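Local structure of DELTA1-pyrroline-2-carboxylate reductase (Thermococcus litoralis DSM 5473, 6T3E) at residues B[48-53]-B[324-329]. The protein catalyses the NAD(P)H-dependent reduction of Delta1-pyrroline-2-carboxylate to L-proline, a step linked to L-hydroxyproline metabolism. Sequence-based numbering, arbitrary orientation.
Sequences RAFLEL and AIEDAI
Arg48 reaches Ile329 loosely, its CD lying 4.4 Å from CD1. Its guanidinium runs forward along its own helix, one turn on, where NH1 forms a salt bridge with Glu52 OE1. The CA atoms of Ala49 and Ile325 are the nearest pair between the segments. Ala49 CB packs against Ile329 CG2 at 3.7 Å. The axes of the two segments approach to 9.4 Å and run at 123° to each other. Both helices lie against strands 58-68 and 73-82 of the mixed sheet, in the ornithine cyclodeaminase/mu-crystallin fold. Ile325 CD1 sits over the centre of the Phe50 ring, 3.7 Å from the centroid and 8° off the normal, a CH-pi contact. Ile325 CG1 lies between the backbone N and the carbonyl carbon (chi1 64°), and the extended chi2 then sends CD1 across to the ring. The Phe50 side chain also touches Leu298 and Ala299 of helix 298-303. Glu326 meets the ring edge instead, with OE2 3.3 Å from Phe50 CZ. Its other oxygen, OE1, is salt-bridged to Arg134 of the proline pocket, and the side chain lies about 4 Å from the bound NADH. Replacing Phe50 by an alanine removes the ring, which would probably cost Ile325 CD1 its CH-pi contact and leave Glu326 OE2 without its aromatic neighbour. Leu53 adds CD2, 4.0 Å from the same Ile325 CD1, and the two side chains cross at about a right angle.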
# COMPACT_ATOMS: atom_id res chain seq x y z
N ARG B 48 21.56 -4.40 8.21
CA ARG B 48 22.03 -3.90 6.92
C ARG B 48 21.00 -3.00 6.26
O ARG B 48 21.36 -2.02 5.58
CB ARG B 48 22.39 -5.08 6.00
CG ARG B 48 22.89 -4.63 4.63
CD ARG B 48 22.29 -5.44 3.46
NE ARG B 48 23.06 -5.26 2.21
CZ ARG B 48 23.20 -4.11 1.55
NH1 ARG B 48 22.62 -3.00 1.99
NH2 ARG B 48 23.93 -4.07 0.44
N ALA B 49 19.71 -3.31 6.46
CA ALA B 49 18.65 -2.49 5.88
C ALA B 49 18.68 -1.07 6.43
O ALA B 49 18.42 -0.10 5.71
CB ALA B 49 17.30 -3.14 6.15
N PHE B 50 18.97 -0.93 7.73
CA PHE B 50 19.06 0.39 8.34
C PHE B 50 20.34 1.11 7.92
O PHE B 50 20.34 2.33 7.75
CB PHE B 50 18.98 0.26 9.86
CG PHE B 50 17.57 0.19 10.38
CD1 PHE B 50 16.81 1.34 10.50
CD2 PHE B 50 17.01 -1.03 10.71
CE1 PHE B 50 15.52 1.27 10.95
CE2 PHE B 50 15.70 -1.10 11.17
CZ PHE B 50 14.95 0.05 11.29
N LEU B 51 21.44 0.37 7.75
CA LEU B 51 22.64 0.99 7.20
C LEU B 51 22.39 1.46 5.77
O LEU B 51 22.82 2.56 5.39
CB LEU B 51 23.80 0.00 7.23
CG LEU B 51 25.12 0.49 6.61
CD1 LEU B 51 25.61 1.77 7.29
CD2 LEU B 51 26.17 -0.60 6.68
N GLU B 52 21.67 0.66 4.98
CA GLU B 52 21.30 1.08 3.64
C GLU B 52 20.39 2.31 3.68
O GLU B 52 20.52 3.21 2.83
CB GLU B 52 20.66 -0.09 2.89
CG GLU B 52 19.99 0.27 1.55
CD GLU B 52 19.72 -0.93 0.64
OE1 GLU B 52 20.13 -2.06 0.97
OE2 GLU B 52 19.07 -0.74 -0.41
N LEU B 53 19.52 2.39 4.68
CA LEU B 53 18.64 3.55 4.84
C LEU B 53 19.42 4.81 5.19
O LEU B 53 19.08 5.91 4.74
CB LEU B 53 17.58 3.26 5.89
CG LEU B 53 17.00 4.44 6.66
CD1 LEU B 53 16.04 5.23 5.76
CD2 LEU B 53 16.30 3.96 7.92
N ALA B 324 9.03 -0.24 7.09
CA ALA B 324 8.83 -1.14 5.95
C ALA B 324 10.12 -1.76 5.45
O ALA B 324 10.07 -2.81 4.80
CB ALA B 324 8.13 -0.39 4.81
N ILE B 325 11.28 -1.15 5.71
CA ILE B 325 12.53 -1.71 5.21
C ILE B 325 12.81 -3.06 5.84
O ILE B 325 13.47 -3.91 5.23
CB ILE B 325 13.72 -0.76 5.44
CG1 ILE B 325 13.97 -0.55 6.93
CG2 ILE B 325 13.51 0.54 4.73
CD1 ILE B 325 15.31 0.11 7.22
N GLU B 326 12.35 -3.27 7.07
CA GLU B 326 12.57 -4.56 7.72
C GLU B 326 11.80 -5.67 7.03
O GLU B 326 12.29 -6.80 6.93
CB GLU B 326 12.20 -4.45 9.20
CG GLU B 326 12.53 -3.09 9.80
CD GLU B 326 11.92 -2.86 11.18
OE1 GLU B 326 10.82 -3.37 11.46
OE2 GLU B 326 12.56 -2.15 11.98
N ASP B 327 10.62 -5.36 6.49
CA ASP B 327 9.89 -6.37 5.73
C ASP B 327 10.58 -6.65 4.41
O ASP B 327 10.74 -7.81 4.02
CB ASP B 327 8.44 -5.93 5.52
CG ASP B 327 7.78 -5.46 6.80
OD1 ASP B 327 7.70 -6.26 7.76
OD2 ASP B 327 7.34 -4.28 6.85
N ALA B 328 11.06 -5.61 3.72
CA ALA B 328 11.66 -5.84 2.40
C ALA B 328 12.95 -6.63 2.52
O ALA B 328 13.20 -7.55 1.73
CB ALA B 328 11.89 -4.51 1.67
N ILE B 329 13.80 -6.31 3.49
CA ILE B 329 15.07 -7.03 3.61
C ILE B 329 14.82 -8.46 4.05
O ILE B 329 15.55 -9.38 3.66
CB ILE B 329 16.04 -6.28 4.55
CG1 ILE B 329 17.45 -6.84 4.37
CG2 ILE B 329 15.61 -6.38 5.99
CD1 ILE B 329 18.04 -6.54 3.03